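Local coordinates for transcriptional regulator (LacI family) (Clostridium acetobutylicum ATCC 824, PDB 3G85), which probably binds regulatory DNA as a transcription factor of the LacI family, its periplasmic-binding-protein-like part being the usual effector-sensing module of such regulators, at residues A[168-179]-A[196-206]. Residues are numbered along the deposited sequence; the frame is centred on the assembly and turned at random.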
ATOM      1  N   ALA A 168      15.265  -2.886   3.236  1.00 27.06           N
ATOM      2  CA  ALA A 168      15.015  -2.285   4.551  1.00 27.09           C
ATOM      3  C   ALA A 168      13.812  -2.902   5.239  1.00 27.62           C
ATOM      4  O   ALA A 168      12.873  -3.383   4.579  1.00 27.81           O
ATOM      5  CB  ALA A 168      14.790  -0.770   4.399  1.00 26.19           C
ATOM      6  N   GLU A 169      13.811  -2.868   6.570  1.00 27.88           N
ATOM      7  CA  GLU A 169      12.583  -3.163   7.312  1.00 29.58           C
ATOM      8  C   GLU A 169      11.597  -2.020   7.196  1.00 28.72           C
ATOM      9  O   GLU A 169      11.998  -0.846   7.123  1.00 27.97           O
ATOM     10  CB  GLU A 169      12.873  -3.385   8.784  1.00 31.65           C
ATOM     11  CG  GLU A 169      13.103  -4.823   9.139  1.00 37.51           C
ATOM     12  CD  GLU A 169      13.868  -4.957  10.442  1.00 46.01           C
ATOM     13  OE1 GLU A 169      13.978  -3.939  11.201  1.00 47.94           O
ATOM     14  OE2 GLU A 169      14.371  -6.083  10.700  1.00 49.94           O
ATOM     15  N   ASN A 170      10.299  -2.366   7.165  1.00 28.41           N
ATOM     16  CA  ASN A 170       9.272  -1.364   6.975  1.00 28.12           C
ATOM     17  C   ASN A 170       8.936  -0.675   8.296  1.00 28.17           C
ATOM     18  O   ASN A 170       7.898  -0.974   8.921  1.00 28.35           O
ATOM     19  CB  ASN A 170       8.010  -1.929   6.345  1.00 28.55           C
ATOM     20  CG  ASN A 170       7.057  -0.838   5.880  1.00 29.37           C
ATOM     21  OD1 ASN A 170       7.314   0.368   6.039  1.00 29.27           O
ATOM     22  ND2 ASN A 170       5.944  -1.256   5.307  1.00 29.85           N
ATOM     23  N   SER A 171       9.801   0.246   8.706  1.00 25.93           N
ATOM     24  CA  SER A 171       9.566   1.027   9.937  1.00 25.34           C
ATOM     25  C   SER A 171      10.436   2.260   9.833  1.00 25.07           C
ATOM     26  O   SER A 171      11.316   2.329   8.935  1.00 23.31           O
ATOM     27  CB  SER A 171       9.930   0.219  11.187  1.00 25.28           C
ATOM     28  OG  SER A 171      11.326  -0.053  11.232  1.00 27.46           O
ATOM     29  N   ILE A 172      10.200   3.231  10.716  1.00 23.25           N
ATOM     30  CA  ILE A 172      11.059   4.396  10.744  1.00 23.91           C
ATOM     31  C   ILE A 172      12.498   3.972  11.089  1.00 24.39           C
ATOM     32  O   ILE A 172      13.475   4.425  10.452  1.00 22.96           O
ATOM     33  CB  ILE A 172      10.525   5.476  11.695  1.00 24.42           C
ATOM     34  CG1 ILE A 172       9.138   5.950  11.194  1.00 24.82           C
ATOM     35  CG2 ILE A 172      11.486   6.692  11.745  1.00 25.05           C
ATOM     36  CD1 ILE A 172       8.545   7.038  12.044  1.00 27.36           C
ATOM     37  N   HIS A 173      12.639   3.108  12.091  1.00 24.70           N
ATOM     38  CA  HIS A 173      13.997   2.581  12.424  1.00 26.45           C
ATOM     39  C   HIS A 173      14.632   1.866  11.229  1.00 24.98           C
ATOM     40  O   HIS A 173      15.837   1.992  10.987  1.00 25.55           O
ATOM     41  CB  HIS A 173      13.950   1.668  13.667  1.00 27.37           C
ATOM     42  CG  HIS A 173      15.294   1.167  14.096  1.00 36.89           C
ATOM     43  ND1 HIS A 173      16.401   1.991  14.219  1.00 44.04           N
ATOM     44  CD2 HIS A 173      15.722  -0.079  14.415  1.00 43.44           C
ATOM     45  CE1 HIS A 173      17.446   1.279  14.610  1.00 44.94           C
ATOM     46  NE2 HIS A 173      17.059   0.018  14.740  1.00 47.01           N
ATOM     47  N   GLY A 174      13.834   1.116  10.473  1.00 24.47           N
ATOM     48  CA  GLY A 174      14.326   0.491   9.238  1.00 24.14           C
ATOM     49  C   GLY A 174      14.850   1.514   8.231  1.00 23.54           C
ATOM     50  O   GLY A 174      15.869   1.276   7.584  1.00 24.09           O
ATOM     51  N   GLY A 175      14.153   2.645   8.090  1.00 23.42           N
ATOM     52  CA  GLY A 175      14.596   3.733   7.221  1.00 23.38           C
ATOM     53  C   GLY A 175      15.895   4.343   7.723  1.00 24.27           C
ATOM     54  O   GLY A 175      16.775   4.718   6.929  1.00 22.72           O
ATOM     55  N   VAL A 176      16.002   4.468   9.038  1.00 23.57           N
ATOM     56  CA  VAL A 176      17.227   4.982   9.659  1.00 24.97           C
ATOM     57  C   VAL A 176      18.393   4.022   9.312  1.00 25.07           C
ATOM     58  O   VAL A 176      19.389   4.468   8.786  1.00 26.19           O
ATOM     59  CB  VAL A 176      17.081   5.175  11.194  1.00 24.66           C
ATOM     60  CG1 VAL A 176      18.455   5.425  11.857  1.00 25.80           C
ATOM     61  CG2 VAL A 176      16.118   6.371  11.486  1.00 25.96           C
ATOM     62  N   ASP A 177      18.224   2.720   9.547  1.00 24.83           N
ATOM     63  CA  ASP A 177      19.253   1.741   9.214  1.00 25.31           C
ATOM     64  C   ASP A 177      19.662   1.772   7.722  1.00 25.97           C
ATOM     65  O   ASP A 177      20.867   1.726   7.388  1.00 24.89           O
ATOM     66  CB  ASP A 177      18.810   0.349   9.654  1.00 26.53           C
ATOM     67  CG  ASP A 177      18.788   0.179  11.164  1.00 28.80           C
ATOM     68  OD1 ASP A 177      19.339   1.027  11.895  1.00 33.39           O
ATOM     69  OD2 ASP A 177      18.170  -0.810  11.622  1.00 34.23           O
ATOM     70  N   ALA A 178      18.674   1.909   6.835  1.00 24.28           N
ATOM     71  CA  ALA A 178      18.910   1.921   5.404  1.00 24.30           C
ATOM     72  C   ALA A 178      19.688   3.171   4.978  1.00 24.57           C
ATOM     73  O   ALA A 178      20.577   3.087   4.131  1.00 25.62           O
ATOM     74  CB  ALA A 178      17.571   1.815   4.625  1.00 22.80           C
ATOM     75  N   ALA A 179      19.356   4.330   5.551  1.00 24.78           N
ATOM     76  CA  ALA A 179      20.023   5.576   5.184  1.00 25.48           C
ATOM     77  C   ALA A 179      21.496   5.545   5.603  1.00 26.61           C
ATOM     78  O   ALA A 179      22.353   6.118   4.915  1.00 26.97           O
ATOM     79  CB  ALA A 179      19.329   6.765   5.837  1.00 26.03           C
ATOM     80  N   SER A 196       8.018   2.835   1.095  1.00 19.80           N
ATOM     81  CA  SER A 196       7.063   3.146   2.179  1.00 20.48           C
ATOM     82  C   SER A 196       7.400   4.514   2.762  1.00 21.33           C
ATOM     83  O   SER A 196       8.575   4.951   2.759  1.00 18.88           O
ATOM     84  CB  SER A 196       7.029   2.049   3.267  1.00 21.00           C
ATOM     85  OG  SER A 196       7.894   2.332   4.345  1.00 23.42           O
ATOM     86  N   ASP A 197       6.372   5.205   3.245  1.00 20.25           N
ATOM     87  CA  ASP A 197       6.590   6.497   3.901  1.00 20.77           C
ATOM     88  C   ASP A 197       7.314   6.348   5.233  1.00 20.44           C
ATOM     89  O   ASP A 197       8.077   7.246   5.588  1.00 21.18           O
ATOM     90  CB  ASP A 197       5.283   7.253   4.126  1.00 21.40           C
ATOM     91  CG  ASP A 197       4.316   6.458   4.987  1.00 24.56           C
ATOM     92  OD1 ASP A 197       3.887   5.383   4.522  1.00 23.18           O
ATOM     93  OD2 ASP A 197       4.063   6.865   6.155  1.00 30.77           O
ATOM     94  N   SER A 198       7.151   5.230   5.945  1.00 20.25           N
ATOM     95  CA  SER A 198       7.872   5.044   7.218  1.00 21.12           C
ATOM     96  C   SER A 198       9.372   5.003   6.942  1.00 20.53           C
ATOM     97  O   SER A 198      10.174   5.559   7.681  1.00 20.62           O
ATOM     98  CB  SER A 198       7.467   3.734   7.917  1.00 20.85           C
ATOM     99  OG  SER A 198       6.151   3.859   8.412  1.00 25.42           O
ATOM    100  N   ILE A 199       9.735   4.328   5.857  1.00 20.70           N
ATOM    101  CA  ILE A 199      11.120   4.257   5.448  1.00 21.31           C
ATOM    102  C   ILE A 199      11.621   5.667   5.169  1.00 20.45           C
ATOM    103  O   ILE A 199      12.706   6.065   5.627  1.00 21.87           O
ATOM    104  CB  ILE A 199      11.276   3.304   4.236  1.00 20.92           C
ATOM    105  CG1 ILE A 199      11.197   1.833   4.704  1.00 21.57           C
ATOM    106  CG2 ILE A 199      12.570   3.610   3.459  1.00 22.25           C
ATOM    107  CD1 ILE A 199      11.185   0.863   3.574  1.00 22.69           C
ATOM    108  N   ALA A 200      10.842   6.440   4.422  1.00 19.92           N
ATOM    109  CA  ALA A 200      11.242   7.818   4.075  1.00 19.72           C
ATOM    110  C   ALA A 200      11.423   8.710   5.301  1.00 20.30           C
ATOM    111  O   ALA A 200      12.353   9.526   5.364  1.00 20.05           O
ATOM    112  CB  ALA A 200      10.209   8.432   3.117  1.00 19.58           C
ATOM    113  N   LEU A 201      10.562   8.543   6.295  1.00 20.95           N
ATOM    114  CA  LEU A 201      10.688   9.352   7.515  1.00 21.07           C
ATOM    115  C   LEU A 201      11.983   9.041   8.280  1.00 21.01           C
ATOM    116  O   LEU A 201      12.657   9.965   8.775  1.00 21.41           O
ATOM    117  CB  LEU A 201       9.492   9.155   8.438  1.00 20.85           C
ATOM    118  CG  LEU A 201       8.184   9.725   7.871  1.00 21.58           C
ATOM    119  CD1 LEU A 201       7.031   9.270   8.789  1.00 20.24           C
ATOM    120  CD2 LEU A 201       8.256  11.283   7.637  1.00 22.54           C
ATOM    121  N   GLY A 202      12.355   7.770   8.309  1.00 20.22           N
ATOM    122  CA  GLY A 202      13.622   7.356   8.920  1.00 21.20           C
ATOM    123  C   GLY A 202      14.824   7.901   8.146  1.00 21.59           C
ATOM    124  O   GLY A 202      15.821   8.347   8.743  1.00 22.28           O
ATOM    125  N   VAL A 203      14.739   7.829   6.822  1.00 21.34           N
ATOM    126  CA  VAL A 203      15.802   8.364   5.942  1.00 21.76           C
ATOM    127  C   VAL A 203      16.053   9.856   6.205  1.00 21.35           C
ATOM    128  O   VAL A 203      17.184  10.294   6.411  1.00 21.31           O
ATOM    129  CB  VAL A 203      15.490   8.137   4.474  1.00 22.01           C
ATOM    130  CG1 VAL A 203      16.474   8.985   3.587  1.00 22.45           C
ATOM    131  CG2 VAL A 203      15.499   6.629   4.122  1.00 22.09           C
ATOM    132  N   ILE A 204      14.988  10.638   6.249  1.00 21.42           N
ATOM    133  CA  ILE A 204      15.109  12.066   6.479  1.00 22.98           C
ATOM    134  C   ILE A 204      15.685  12.347   7.874  1.00 23.57           C
ATOM    135  O   ILE A 204      16.433  13.338   8.027  1.00 23.19           O
ATOM    136  CB  ILE A 204      13.747  12.750   6.243  1.00 24.93           C
ATOM    137  CG1 ILE A 204      13.483  12.821   4.753  1.00 24.87           C
ATOM    138  CG2 ILE A 204      13.683  14.138   6.835  1.00 30.01           C
ATOM    139  CD1 ILE A 204      12.002  12.790   4.476  1.00 32.97           C
ATOM    140  N   SER A 205      15.388  11.482   8.861  1.00 22.11           N
ATOM    141  CA  SER A 205      15.968  11.606  10.207  1.00 25.18           C
ATOM    142  C   SER A 205      17.509  11.677  10.073  1.00 25.56           C
ATOM    143  O   SER A 205      18.176  12.568  10.623  1.00 25.68           O
ATOM    144  CB  SER A 205      15.558  10.412  11.089  1.00 24.14           C
ATOM    145  OG  SER A 205      16.157  10.432  12.373  1.00 29.62           O
ATOM    146  N   VAL A 206      18.049  10.734   9.313  1.00 26.52           N
ATOM    147  CA  VAL A 206      19.504  10.609   9.146  1.00 28.13           C
ATOM    148  C   VAL A 206      20.054  11.752   8.282  1.00 28.40           C
ATOM    149  O   VAL A 206      21.049  12.390   8.648  1.00 29.99           O
ATOM    150  CB  VAL A 206      19.875   9.236   8.566  1.00 27.45           C
ATOM    151  CG1 VAL A 206      21.385   9.171   8.224  1.00 28.76           C
ATOM    152  CG2 VAL A 206      19.524   8.150   9.543  1.00 28.32           C
TER
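Gly175 and Gly202 meet backbone to backbone where the two helices cross at -51°, their axes only 6.3 Å apart. With no CB on either residue, main-chain atoms of one helix lie directly against the other: Gly175 CA sits 3.4 Å from Ile199 O, and Gly202 CA 3.3 Å from Ile172 O. A third CA-H...O contact, from Ile172 CA to Ser198 O, extends the series toward the helix starts. Branched side chains close over this seam: Ile172 lays CG2 3.6 Å from Gly202 CA, and Val176 turns CG2 beside its own backbone N (CG1 is anti to it, chi1 168°), which lays that methyl over Gly202 O, while CG1 meets Val206 CG2 at 3.7 Å. Ala179, by contrast, is small enough to let its CB rest against Val206 CB and the backbone of Val203.

At the N-terminal ends the chemistry becomes polar. Ser196 OG donates to Asn170 OD1 (2.7 Å), approaching from above the amide carbonyl plane, and also accepts from Ile199 N as the N-cap of helix 197-209; Ser171 caps the other helix by accepting from Gly174 N. Behind them, Ala178 from one helix and Ile199 and Val203 from the other rest on Ile133 of strand 131-134, next to edge strand 165-167, so both pack on the same side of the mixed, mostly parallel sheet. One hydroxyl thus ties a helix start to its partner's preceding loop, whereas the crossing relies on van der Waals fit and weak CA-H...O contacts.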